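Local coordinates for protein GDP-6-deoxy-D-mannose reductase (Pseudomonas aeruginosa, PDB 6X3B) that probably reduces GDP-4-dehydro-6-deoxy-D-mannose to GDP-rhamnose with NADPH, on the route to lipopolysaccharide O-antigen, at residues L105-A110 against G118-I123; L161-G166 against W171-A176; A200-G205 against N209-G214. All coordinates share one frame; numbering follows the deposited sequence.

Overall arrangement
Contacts 1 and 2 are neighbours in the core of the nucleotide-binding half of the fold, their centres about 8 Å apart; each lays a helix on one of two adjacent parallel strands, 119-123 and 172-182. They are stitched together directly, Phe120 N lying 2.8 Å from Arg172 O, and both reach the second subunit. Their chemistry is apolar: leucines around one phenylalanine in contact 1, valines and a tryptophan pair in contact 2. Contact 3 lies on the other side of the chain's centre, its centre about 42 and 44 Å from those of contacts 1 and 2. There a single methionine joins a helix end to a short strand, amid exposed polar and charged residues.

Contact 1: L105-A110 against G118-I123; sequences LNLLQA and GTFLYI
Phe120 on strand 119-123 meets two consecutive leucines of helix 93-114, Leu107 and Leu108, which take its ring from different directions. Over one face lies Leu108, whose CD2 makes a CH-pi contact 3.7 Å from the ring centroid of Phe120 and 16° off the ring normal. That methyl is displaced a little toward the rim, so its shortest approach is 3.6 Å, from Leu108 CD2 to Phe120 CE2. The bond from CA to CB of Leu108 does not aim at the strand; its branched end turns in to reach the ring. The edge belongs to Leu107, which does point at the strand and sets CD2 in the ring plane, 3.8 Å from Phe120 CZ. With CG anti to the backbone N (chi1 -169°), Phe120 extends its ring away from the strand and into the corner between the two leucines. All three side chains are buried, and Cys162 of helix 150-169 and Val77 and His79 of strand 76-79 also touch the phenylalanine. Such helix-on-strand packing beside a parallel sheet is characteristic of the Rossmann-type domain of the NAD(P)-dependent epimerase/dehydratase family; at the far end of this strand, Ile123 touches the bound NADPH.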
ATOM      1  N   LEU A 105      10.967   0.586  -6.763  1.00 20.26           N
ATOM      2  CA  LEU A 105      11.595   1.860  -6.441  1.00 18.15           C
ATOM      3  C   LEU A 105      12.952   1.992  -7.117  1.00 22.49           C
ATOM      4  O   LEU A 105      13.288   3.059  -7.647  1.00 17.42           O
ATOM      5  CB  LEU A 105      11.748   2.014  -4.932  1.00 16.89           C
ATOM      6  CG  LEU A 105      12.581   3.237  -4.526  1.00 20.82           C
ATOM      7  CD1 LEU A 105      11.863   4.582  -4.844  1.00 23.09           C
ATOM      8  CD2 LEU A 105      12.954   3.158  -3.058  1.00 24.46           C
ATOM      9  N   ASN A 106      13.764   0.924  -7.098  1.00 21.29           N
ATOM     10  CA  ASN A 106      15.054   1.016  -7.769  1.00 17.75           C
ATOM     11  C   ASN A 106      14.873   1.292  -9.253  1.00 17.77           C
ATOM     12  O   ASN A 106      15.594   2.115  -9.831  1.00 20.42           O
ATOM     13  CB  ASN A 106      15.875  -0.263  -7.557  1.00 18.76           C
ATOM     14  CG  ASN A 106      16.327  -0.430  -6.128  1.00 27.11           C
ATOM     15  OD1 ASN A 106      16.444   0.551  -5.385  1.00 22.21           O
ATOM     16  ND2 ASN A 106      16.595  -1.675  -5.731  1.00 20.52           N
ATOM     17  N   LEU A 107      13.920   0.613  -9.891  1.00 19.45           N
ATOM     18  CA  LEU A 107      13.640   0.886 -11.302  1.00 19.26           C
ATOM     19  C   LEU A 107      13.233   2.343 -11.521  1.00 18.41           C
ATOM     20  O   LEU A 107      13.721   3.008 -12.440  1.00 18.79           O
ATOM     21  CB  LEU A 107      12.547  -0.051 -11.794  1.00 17.83           C
ATOM     22  CG  LEU A 107      12.015   0.221 -13.195  1.00 16.90           C
ATOM     23  CD1 LEU A 107      13.126  -0.027 -14.224  1.00 19.73           C
ATOM     24  CD2 LEU A 107      10.826  -0.704 -13.412  1.00 14.38           C
ATOM     25  N   LEU A 108      12.310   2.849 -10.698  1.00 14.19           N
ATOM     26  CA  LEU A 108      11.864   4.232 -10.854  1.00 15.76           C
ATOM     27  C   LEU A 108      13.033   5.203 -10.724  1.00 17.97           C
ATOM     28  O   LEU A 108      13.197   6.107 -11.552  1.00 17.61           O
ATOM     29  CB  LEU A 108      10.780   4.528  -9.813  1.00 15.58           C
ATOM     30  CG  LEU A 108       9.452   3.792 -10.058  1.00 17.36           C
ATOM     31  CD1 LEU A 108       8.547   3.883  -8.806  1.00 17.34           C
ATOM     32  CD2 LEU A 108       8.735   4.383 -11.289  1.00 20.63           C
ATOM     33  N   GLN A 109      13.901   4.988  -9.726  1.00 20.06           N
ATOM     34  CA  GLN A 109      15.037   5.887  -9.528  1.00 16.82           C
ATOM     35  C   GLN A 109      16.037   5.809 -10.678  1.00 22.77           C
ATOM     36  O   GLN A 109      16.612   6.837 -11.078  1.00 20.29           O
ATOM     37  CB  GLN A 109      15.721   5.574  -8.201  1.00 17.67           C
ATOM     38  CG  GLN A 109      14.792   5.830  -7.041  1.00 23.46           C
ATOM     39  CD  GLN A 109      15.491   5.756  -5.730  1.00 33.14           C
ATOM     40  OE1 GLN A 109      16.157   4.748  -5.420  1.00 35.99           O
ATOM     41  NE2 GLN A 109      15.334   6.801  -4.921  1.00 32.24           N
ATOM     42  N   ALA A 110      16.304   4.599 -11.183  1.00 20.23           N
ATOM     43  CA  ALA A 110      17.196   4.454 -12.327  1.00 18.98           C
ATOM     44  C   ALA A 110      16.636   5.177 -13.556  1.00 23.21           C
ATOM     45  O   ALA A 110      17.370   5.878 -14.268  1.00 22.30           O
ATOM     46  CB  ALA A 110      17.424   2.970 -12.634  1.00 19.75           C
ATOM     47  N   GLY A 118       8.372   9.764 -19.113  1.00 23.30           N
ATOM     48  CA  GLY A 118       7.242   9.302 -19.907  1.00 22.18           C
ATOM     49  C   GLY A 118       6.196   8.513 -19.134  1.00 25.20           C
ATOM     50  O   GLY A 118       5.897   8.791 -17.970  1.00 20.98           O
ATOM     51  N   THR A 119       5.602   7.533 -19.809  1.00 21.59           N
ATOM     52  CA  THR A 119       4.485   6.782 -19.252  1.00 21.95           C
ATOM     53  C   THR A 119       4.991   5.522 -18.550  1.00 20.84           C
ATOM     54  O   THR A 119       5.788   4.762 -19.102  1.00 18.03           O
ATOM     55  CB  THR A 119       3.483   6.435 -20.354  1.00 21.07           C
ATOM     56  OG1 THR A 119       2.883   7.651 -20.829  1.00 21.35           O
ATOM     57  CG2 THR A 119       2.381   5.521 -19.817  1.00 20.13           C
ATOM     58  N   PHE A 120       4.548   5.320 -17.321  1.00 14.37           N
ATOM     59  CA  PHE A 120       4.933   4.158 -16.534  1.00 18.74           C
ATOM     60  C   PHE A 120       3.667   3.385 -16.198  1.00 20.78           C
ATOM     61  O   PHE A 120       2.850   3.854 -15.403  1.00 18.31           O
ATOM     62  CB  PHE A 120       5.661   4.573 -15.254  1.00 18.30           C
ATOM     63  CG  PHE A 120       6.320   3.424 -14.536  1.00 18.42           C
ATOM     64  CD1 PHE A 120       5.587   2.610 -13.687  1.00 16.50           C
ATOM     65  CD2 PHE A 120       7.672   3.171 -14.715  1.00 18.74           C
ATOM     66  CE1 PHE A 120       6.198   1.536 -13.012  1.00 19.40           C
ATOM     67  CE2 PHE A 120       8.303   2.105 -14.037  1.00 17.75           C
ATOM     68  CZ  PHE A 120       7.572   1.289 -13.208  1.00 16.85           C
ATOM     69  N   LEU A 121       3.511   2.193 -16.776  1.00 14.02           N
ATOM     70  CA  LEU A 121       2.356   1.356 -16.486  1.00 13.90           C
ATOM     71  C   LEU A 121       2.800   0.258 -15.515  1.00 16.07           C
ATOM     72  O   LEU A 121       3.580  -0.632 -15.879  1.00 16.21           O
ATOM     73  CB  LEU A 121       1.769   0.775 -17.769  1.00 18.35           C
ATOM     74  CG  LEU A 121       0.751  -0.355 -17.576  1.00 16.71           C
ATOM     75  CD1 LEU A 121      -0.481   0.137 -16.776  1.00 19.04           C
ATOM     76  CD2 LEU A 121       0.327  -0.933 -18.929  1.00 17.63           C
ATOM     77  N   TYR A 122       2.315   0.339 -14.279  1.00 14.99           N
ATOM     78  CA  TYR A 122       2.621  -0.646 -13.258  1.00 15.10           C
ATOM     79  C   TYR A 122       1.585  -1.758 -13.332  1.00 18.36           C
ATOM     80  O   TYR A 122       0.381  -1.486 -13.361  1.00 17.82           O
ATOM     81  CB  TYR A 122       2.620  -0.027 -11.860  1.00 14.39           C
ATOM     82  CG  TYR A 122       2.838  -1.090 -10.841  1.00 15.29           C
ATOM     83  CD1 TYR A 122       4.073  -1.716 -10.749  1.00 14.39           C
ATOM     84  CD2 TYR A 122       1.792  -1.550 -10.042  1.00 17.63           C
ATOM     85  CE1 TYR A 122       4.291  -2.737  -9.837  1.00 20.06           C
ATOM     86  CE2 TYR A 122       1.996  -2.568  -9.125  1.00 15.96           C
ATOM     87  CZ  TYR A 122       3.251  -3.165  -9.043  1.00 18.48           C
ATOM     88  OH  TYR A 122       3.478  -4.181  -8.139  1.00 19.14           O
ATOM     89  N   ILE A 123       2.049  -3.005 -13.394  1.00 13.65           N
ATOM     90  CA  ILE A 123       1.159  -4.149 -13.487  1.00 13.40           C
ATOM     91  C   ILE A 123       0.977  -4.697 -12.076  1.00 20.63           C
ATOM     92  O   ILE A 123       1.900  -5.288 -11.494  1.00 18.20           O
ATOM     93  CB  ILE A 123       1.683  -5.219 -14.461  1.00 16.08           C
ATOM     94  CG1 ILE A 123       1.783  -4.653 -15.899  1.00 15.18           C
ATOM     95  CG2 ILE A 123       0.747  -6.438 -14.479  1.00 18.54           C
ATOM     96  CD1 ILE A 123       0.579  -3.752 -16.334  1.00 16.26           C
TER

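Contact 2: L161-G166 against W171-A176; sequences LCLQWG and WRVLVA
Val173 projects from strand 172-182 against helix 150-169, between Cys162, Leu163 and Gly166, and each of its side-chain carbons has a partner there. CB lies 3.8 Å from Cys162 O. CG1, anti to the backbone N (chi1 176°), comes within 3.4 Å of the same Cys162 O and also meets Cys162 CB and Leu163 CD2. CG2 takes the other branch and rests 3.5 Å from Gly166 CA, where the absence of a side chain lets helix and strand come close. The carbonyl oxygen between these methyls is engaged within the helix by Gly166 N. Farther along the strand, Val175 CG2 sits 4.0 Å from Leu163 CG. Back at the turn, the six-membered rings of Trp165 and Trp171 meet obliquely, planes at 56°, with Trp165 CE3 over one face of Trp171 and Trp165 CZ3 3.7 Å from Trp171 CH2. Strand segment 172-176 runs back almost antiparallel to helix segment 161-166, at 158° with axes 7.6 Å apart. Helix 93-114 flanks the helix through Leu105 and Gln109, Val244 of strand 244-247 continues the apolar surface beside Val175, and Phe116 packs edge-to-face with Trp171.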
ATOM      1  N   LEU A 161       3.244   3.516  -4.414  1.00 14.38           N
ATOM      2  CA  LEU A 161       4.540   4.097  -4.731  1.00 15.21           C
ATOM      3  C   LEU A 161       4.555   4.667  -6.147  1.00 18.48           C
ATOM      4  O   LEU A 161       4.902   5.843  -6.353  1.00 18.55           O
ATOM      5  CB  LEU A 161       5.647   3.043  -4.556  1.00 12.81           C
ATOM      6  CG  LEU A 161       7.038   3.526  -4.996  1.00 22.38           C
ATOM      7  CD1 LEU A 161       7.523   4.662  -4.078  1.00 19.97           C
ATOM      8  CD2 LEU A 161       8.054   2.359  -5.020  1.00 19.09           C
ATOM      9  N   CYS A 162       4.177   3.851  -7.142  1.00 15.96           N
ATOM     10  CA  CYS A 162       4.194   4.348  -8.524  1.00 16.51           C
ATOM     11  C   CYS A 162       3.295   5.572  -8.692  1.00 17.51           C
ATOM     12  O   CYS A 162       3.671   6.545  -9.360  1.00 18.18           O
ATOM     13  CB  CYS A 162       3.768   3.253  -9.487  1.00 17.16           C
ATOM     14  SG  CYS A 162       5.010   1.947  -9.589  1.00 19.95           S
ATOM     15  N   LEU A 163       2.109   5.543  -8.097  1.00 19.07           N
ATOM     16  CA  LEU A 163       1.218   6.686  -8.235  1.00 20.75           C
ATOM     17  C   LEU A 163       1.757   7.899  -7.503  1.00 20.99           C
ATOM     18  O   LEU A 163       1.568   9.033  -7.966  1.00 20.27           O
ATOM     19  CB  LEU A 163      -0.179   6.330  -7.736  1.00 18.96           C
ATOM     20  CG  LEU A 163      -0.924   5.309  -8.593  1.00 18.06           C
ATOM     21  CD1 LEU A 163      -2.123   4.756  -7.851  1.00 20.18           C
ATOM     22  CD2 LEU A 163      -1.334   5.924  -9.952  1.00 19.78           C
ATOM     23  N   GLN A 164       2.434   7.683  -6.370  1.00 17.79           N
ATOM     24  CA  GLN A 164       3.112   8.780  -5.683  1.00 17.34           C
ATOM     25  C   GLN A 164       4.201   9.383  -6.555  1.00 19.55           C
ATOM     26  O   GLN A 164       4.362  10.614  -6.592  1.00 19.73           O
ATOM     27  CB  GLN A 164       3.702   8.301  -4.358  1.00 21.51           C
ATOM     28  CG  GLN A 164       4.437   9.369  -3.552  1.00 18.12           C
ATOM     29  CD  GLN A 164       5.949   9.256  -3.650  1.00 18.31           C
ATOM     30  OE1 GLN A 164       6.628  10.183  -4.116  1.00 25.25           O
ATOM     31  NE2 GLN A 164       6.487   8.115  -3.234  1.00 18.99           N
ATOM     32  N   TRP A 165       4.940   8.535  -7.285  1.00 17.96           N
ATOM     33  CA  TRP A 165       5.945   9.032  -8.218  1.00 16.46           C
ATOM     34  C   TRP A 165       5.307   9.868  -9.314  1.00 22.41           C
ATOM     35  O   TRP A 165       5.878  10.872  -9.753  1.00 24.01           O
ATOM     36  CB  TRP A 165       6.739   7.870  -8.827  1.00 17.29           C
ATOM     37  CG  TRP A 165       7.912   7.635  -8.004  1.00 19.57           C
ATOM     38  CD1 TRP A 165       7.918   7.228  -6.689  1.00 21.66           C
ATOM     39  CD2 TRP A 165       9.269   7.875  -8.361  1.00 19.67           C
ATOM     40  NE1 TRP A 165       9.211   7.164  -6.223  1.00 23.87           N
ATOM     41  CE2 TRP A 165      10.060   7.562  -7.228  1.00 19.59           C
ATOM     42  CE3 TRP A 165       9.905   8.307  -9.537  1.00 18.86           C
ATOM     43  CZ2 TRP A 165      11.452   7.658  -7.242  1.00 23.02           C
ATOM     44  CZ3 TRP A 165      11.285   8.411  -9.546  1.00 18.89           C
ATOM     45  CH2 TRP A 165      12.044   8.097  -8.414  1.00 20.86           C
ATOM     46  N   GLY A 166       4.131   9.462  -9.782  1.00 18.59           N
ATOM     47  CA  GLY A 166       3.456  10.254 -10.791  1.00 20.59           C
ATOM     48  C   GLY A 166       3.073  11.623 -10.268  1.00 25.65           C
ATOM     49  O   GLY A 166       3.173  12.621 -10.981  1.00 24.37           O
ATOM     50  N   TRP A 171       5.245  12.330 -13.993  1.00 21.70           N
ATOM     51  CA  TRP A 171       5.124  11.303 -15.021  1.00 19.79           C
ATOM     52  C   TRP A 171       3.677  10.859 -15.175  1.00 23.71           C
ATOM     53  O   TRP A 171       2.862  10.958 -14.250  1.00 23.75           O
ATOM     54  CB  TRP A 171       5.978  10.078 -14.680  1.00 20.66           C
ATOM     55  CG  TRP A 171       7.431  10.360 -14.480  1.00 18.62           C
ATOM     56  CD1 TRP A 171       8.072  11.544 -14.669  1.00 21.65           C
ATOM     57  CD2 TRP A 171       8.420   9.432 -14.032  1.00 22.05           C
ATOM     58  NE1 TRP A 171       9.404  11.413 -14.366  1.00 19.84           N
ATOM     59  CE2 TRP A 171       9.644  10.124 -13.975  1.00 20.01           C
ATOM     60  CE3 TRP A 171       8.385   8.079 -13.667  1.00 19.25           C
ATOM     61  CZ2 TRP A 171      10.838   9.508 -13.587  1.00 20.54           C
ATOM     62  CZ3 TRP A 171       9.573   7.462 -13.272  1.00 19.39           C
ATOM     63  CH2 TRP A 171      10.779   8.183 -13.231  1.00 21.08           C
ATOM     64  N   ARG A 172       3.371  10.334 -16.357  1.00 20.91           N
ATOM     65  CA  ARG A 172       2.089   9.688 -16.630  1.00 21.33           C
ATOM     66  C   ARG A 172       2.161   8.255 -16.109  1.00 19.17           C
ATOM     67  O   ARG A 172       2.722   7.366 -16.765  1.00 19.85           O
ATOM     68  CB  ARG A 172       1.789   9.718 -18.126  1.00 20.91           C
ATOM     69  CG  ARG A 172       0.491   9.023 -18.524  1.00 20.26           C
ATOM     70  CD  ARG A 172       0.030   9.487 -19.905  1.00 20.24           C
ATOM     71  NE  ARG A 172      -1.118   8.746 -20.418  1.00 20.54           N
ATOM     72  CZ  ARG A 172      -1.010   7.725 -21.264  1.00 24.03           C
ATOM     73  NH1 ARG A 172       0.195   7.323 -21.659  1.00 21.80           N
ATOM     74  NH2 ARG A 172      -2.090   7.114 -21.724  1.00 20.07           N
ATOM     75  N   VAL A 173       1.595   8.024 -14.923  1.00 16.79           N
ATOM     76  CA  VAL A 173       1.604   6.725 -14.267  1.00 15.68           C
ATOM     77  C   VAL A 173       0.219   6.117 -14.372  1.00 17.93           C
ATOM     78  O   VAL A 173      -0.787   6.771 -14.062  1.00 20.95           O
ATOM     79  CB  VAL A 173       2.034   6.833 -12.796  1.00 17.22           C
ATOM     80  CG1 VAL A 173       1.922   5.473 -12.132  1.00 19.23           C
ATOM     81  CG2 VAL A 173       3.451   7.381 -12.723  1.00 16.52           C
ATOM     82  N   LEU A 174       0.175   4.862 -14.791  1.00 17.44           N
ATOM     83  CA  LEU A 174      -1.050   4.096 -14.890  1.00 14.05           C
ATOM     84  C   LEU A 174      -0.880   2.796 -14.114  1.00 17.18           C
ATOM     85  O   LEU A 174       0.226   2.243 -14.023  1.00 18.24           O
ATOM     86  CB  LEU A 174      -1.373   3.767 -16.346  1.00 18.89           C
ATOM     87  CG  LEU A 174      -1.277   4.938 -17.331  1.00 21.63           C
ATOM     88  CD1 LEU A 174      -1.130   4.378 -18.748  1.00 19.63           C
ATOM     89  CD2 LEU A 174      -2.538   5.790 -17.214  1.00 22.29           C
ATOM     90  N   VAL A 175      -1.984   2.309 -13.559  1.00 20.56           N
ATOM     91  CA  VAL A 175      -1.997   1.052 -12.828  1.00 18.73           C
ATOM     92  C   VAL A 175      -3.050   0.150 -13.453  1.00 21.28           C
ATOM     93  O   VAL A 175      -4.199   0.563 -13.660  1.00 19.88           O
ATOM     94  CB  VAL A 175      -2.269   1.265 -11.325  1.00 19.70           C
ATOM     95  CG1 VAL A 175      -2.564  -0.066 -10.668  1.00 20.45           C
ATOM     96  CG2 VAL A 175      -1.069   1.906 -10.667  1.00 19.68           C
ATOM     97  N   ALA A 176      -2.661  -1.082 -13.750  1.00 19.10           N
ATOM     98  CA  ALA A 176      -3.592  -2.098 -14.194  1.00 17.57           C
ATOM     99  C   ALA A 176      -3.696  -3.174 -13.126  1.00 15.84           C
ATOM    100  O   ALA A 176      -2.673  -3.596 -12.580  1.00 18.71           O
ATOM    101  CB  ALA A 176      -3.131  -2.720 -15.512  1.00 18.27           C
TER

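Contact 3: A200-G205 against N209-G214; sequences ARMKQG and NRLEVG
A Schellman motif ends helix 191-203, and the chain then turns back into strand 210-213, which lies in a two-stranded parallel sheet with strand 271-274. Gly205, at positive phi, is the C-prime residue: its N bonds to Met202 O at 3.0 Å, while Leu206 N reaches Arg201 O. Just inside this helix end, Met202 carries the contact to the strand. Its chain is extended beyond CG (chi2 173°, chi3 -172°), so successive atoms pass along the start of the strand. CB and CG run by the amide oxygen of Asn209, Met202 CB being 3.8 Å from Asn209 OD1, and SD lies 3.6 Å from Asn209 CA. Between Met202 and Asn209 the side chains run obliquely to each other, in van der Waals contact; Asn209 ND2 instead hydrogen-bonds to Glu269 O. Leu211, which also packs on Ala195 and Gln198 of the same helix, forms the apolar end of the contact. Arg210 points away from the helix, its guanidinium forming a long salt bridge to Glu212 along the exposed side of the strand. At the tip of the methionine, Met202 CE stands 3.5 Å from Arg210 O and 4.0 Å from Leu211 CD1.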
ATOM      1  N   ALA A 200      -3.528 -33.239 -21.639  1.00 29.84           N
ATOM      2  CA  ALA A 200      -2.643 -33.522 -22.763  1.00 32.20           C
ATOM      3  C   ALA A 200      -1.849 -34.803 -22.534  1.00 37.61           C
ATOM      4  O   ALA A 200      -1.560 -35.536 -23.489  1.00 34.95           O
ATOM      5  CB  ALA A 200      -1.693 -32.351 -23.009  1.00 34.80           C
ATOM      6  N   ARG A 201      -1.486 -35.088 -21.280  1.00 37.63           N
ATOM      7  CA  ARG A 201      -0.815 -36.350 -20.978  1.00 32.92           C
ATOM      8  C   ARG A 201      -1.756 -37.532 -21.171  1.00 37.03           C
ATOM      9  O   ARG A 201      -1.339 -38.592 -21.659  1.00 40.89           O
ATOM     10  CB  ARG A 201      -0.249 -36.320 -19.556  1.00 30.98           C
ATOM     11  CG  ARG A 201       0.934 -35.364 -19.411  1.00 35.52           C
ATOM     12  CD  ARG A 201       1.360 -35.142 -17.964  1.00 39.09           C
ATOM     13  NE  ARG A 201       1.571 -36.397 -17.257  1.00 46.80           N
ATOM     14  CZ  ARG A 201       2.702 -37.092 -17.305  1.00 47.50           C
ATOM     15  NH1 ARG A 201       3.729 -36.651 -18.031  1.00 48.24           N
ATOM     16  NH2 ARG A 201       2.803 -38.226 -16.628  1.00 54.43           N
ATOM     17  N   MET A 202      -3.032 -37.368 -20.819  1.00 27.91           N
ATOM     18  CA  MET A 202      -4.003 -38.426 -21.079  1.00 32.35           C
ATOM     19  C   MET A 202      -4.144 -38.703 -22.576  1.00 39.49           C
ATOM     20  O   MET A 202      -4.234 -39.865 -22.991  1.00 36.48           O
ATOM     21  CB  MET A 202      -5.357 -38.057 -20.488  1.00 38.02           C
ATOM     22  CG  MET A 202      -5.351 -37.764 -19.017  1.00 34.42           C
ATOM     23  SD  MET A 202      -6.985 -37.161 -18.564  1.00 33.37           S
ATOM     24  CE  MET A 202      -6.662 -36.661 -16.868  1.00 38.64           C
ATOM     25  N   LYS A 203      -4.184 -37.650 -23.400  1.00 33.48           N
ATOM     26  CA  LYS A 203      -4.290 -37.841 -24.846  1.00 31.92           C
ATOM     27  C   LYS A 203      -3.184 -38.754 -25.362  1.00 37.03           C
ATOM     28  O   LYS A 203      -3.393 -39.540 -26.292  1.00 40.32           O
ATOM     29  CB  LYS A 203      -4.208 -36.498 -25.572  1.00 29.63           C
ATOM     30  CG  LYS A 203      -5.450 -35.613 -25.477  1.00 34.89           C
ATOM     31  CD  LYS A 203      -5.236 -34.324 -26.278  1.00 35.15           C
ATOM     32  CE  LYS A 203      -5.146 -34.603 -27.774  1.00 31.44           C
ATOM     33  NZ  LYS A 203      -6.461 -35.068 -28.303  1.00 32.27           N
ATOM     34  N   GLN A 204      -1.987 -38.633 -24.794  1.00 36.10           N
ATOM     35  CA  GLN A 204      -0.835 -39.390 -25.251  1.00 41.84           C
ATOM     36  C   GLN A 204      -0.595 -40.643 -24.430  1.00 39.37           C
ATOM     37  O   GLN A 204       0.482 -41.240 -24.530  1.00 49.45           O
ATOM     38  CB  GLN A 204       0.402 -38.505 -25.230  1.00 42.23           C
ATOM     39  CG  GLN A 204       0.163 -37.162 -25.861  1.00 44.46           C
ATOM     40  CD  GLN A 204       1.348 -36.705 -26.663  1.00 59.99           C
ATOM     41  OE1 GLN A 204       2.107 -37.525 -27.192  1.00 62.30           O
ATOM     42  NE2 GLN A 204       1.519 -35.392 -26.769  1.00 59.45           N
ATOM     43  N   GLY A 205      -1.567 -41.049 -23.621  1.00 33.90           N
ATOM     44  CA  GLY A 205      -1.431 -42.249 -22.816  1.00 40.48           C
ATOM     45  C   GLY A 205      -0.352 -42.199 -21.759  1.00 51.80           C
ATOM     46  O   GLY A 205       0.151 -43.251 -21.355  1.00 49.97           O
ATOM     47  N   ASN A 209      -6.949 -41.431 -17.129  1.00 35.15           N
ATOM     48  CA  ASN A 209      -8.018 -40.419 -17.330  1.00 39.74           C
ATOM     49  C   ASN A 209      -8.638 -40.053 -15.979  1.00 34.94           C
ATOM     50  O   ASN A 209      -9.857 -40.200 -15.833  1.00 39.60           O
ATOM     51  CB  ASN A 209      -9.074 -40.901 -18.328  1.00 34.87           C
ATOM     52  CG  ASN A 209      -8.545 -40.973 -19.743  1.00 44.65           C
ATOM     53  OD1 ASN A 209      -7.366 -41.241 -19.956  1.00 42.62           O
ATOM     54  ND2 ASN A 209      -9.404 -40.726 -20.716  1.00 42.72           N
ATOM     55  N   ARG A 210      -7.814 -39.577 -15.044  1.00 42.40           N
ATOM     56  CA  ARG A 210      -8.291 -39.193 -13.689  1.00 44.30           C
ATOM     57  C   ARG A 210      -7.699 -37.833 -13.309  1.00 40.73           C
ATOM     58  O   ARG A 210      -6.482 -37.654 -13.480  1.00 36.30           O
ATOM     59  CB  ARG A 210      -7.857 -40.247 -12.667  1.00 49.82           C
ATOM     60  CG  ARG A 210      -8.892 -41.335 -12.419  1.00 54.15           C
ATOM     61  CD  ARG A 210      -8.311 -42.530 -11.689  1.00 67.66           C
ATOM     62  NE  ARG A 210      -7.688 -42.148 -10.431  1.00 66.04           N
ATOM     63  CZ  ARG A 210      -8.338 -42.010  -9.284  1.00 71.66           C
ATOM     64  NH1 ARG A 210      -9.641 -42.224  -9.234  1.00 72.02           N
ATOM     65  NH2 ARG A 210      -7.685 -41.658  -8.192  1.00 69.62           N
ATOM     66  N   LEU A 211      -8.534 -36.920 -12.803  1.00 39.01           N
ATOM     67  CA  LEU A 211      -8.056 -35.607 -12.388  1.00 41.22           C
ATOM     68  C   LEU A 211      -8.298 -35.445 -10.894  1.00 44.73           C
ATOM     69  O   LEU A 211      -9.446 -35.529 -10.442  1.00 43.24           O
ATOM     70  CB  LEU A 211      -8.787 -34.510 -13.156  1.00 44.55           C
ATOM     71  CG  LEU A 211      -8.023 -33.264 -13.568  1.00 42.90           C
ATOM     72  CD1 LEU A 211      -6.691 -33.665 -14.160  1.00 38.75           C
ATOM     73  CD2 LEU A 211      -8.873 -32.524 -14.577  1.00 39.62           C
ATOM     74  N   GLU A 212      -7.229 -35.212 -10.129  1.00 40.80           N
ATOM     75  CA  GLU A 212      -7.350 -34.983  -8.692  1.00 50.14           C
ATOM     76  C   GLU A 212      -7.399 -33.481  -8.431  1.00 45.39           C
ATOM     77  O   GLU A 212      -6.450 -32.758  -8.751  1.00 43.29           O
ATOM     78  CB  GLU A 212      -6.199 -35.637  -7.927  1.00 53.06           C
ATOM     79  CG  GLU A 212      -6.307 -37.160  -7.856  1.00 56.52           C
ATOM     80  CD  GLU A 212      -5.179 -37.811  -7.067  1.00 68.30           C
ATOM     81  OE1 GLU A 212      -4.388 -37.081  -6.433  1.00 71.10           O
ATOM     82  OE2 GLU A 212      -5.086 -39.058  -7.084  1.00 71.22           O
ATOM     83  N   VAL A 213      -8.510 -33.012  -7.864  1.00 47.56           N
ATOM     84  CA  VAL A 213      -8.750 -31.584  -7.718  1.00 45.82           C
ATOM     85  C   VAL A 213      -8.999 -31.244  -6.254  1.00 46.40           C
ATOM     86  O   VAL A 213      -9.333 -32.104  -5.432  1.00 47.06           O
ATOM     87  CB  VAL A 213      -9.940 -31.109  -8.573  1.00 42.33           C
ATOM     88  CG1 VAL A 213      -9.740 -31.485 -10.035  1.00 42.43           C
ATOM     89  CG2 VAL A 213     -11.229 -31.694  -8.029  1.00 39.33           C
ATOM     90  N   GLY A 214      -8.828 -29.960  -5.941  1.00 47.01           N
ATOM     91  CA  GLY A 214      -9.322 -29.391  -4.704  1.00 45.79           C
ATOM     92  C   GLY A 214     -10.706 -28.817  -4.919  1.00 44.34           C
ATOM     93  O   GLY A 214     -11.537 -29.442  -5.585  1.00 46.71           O
TER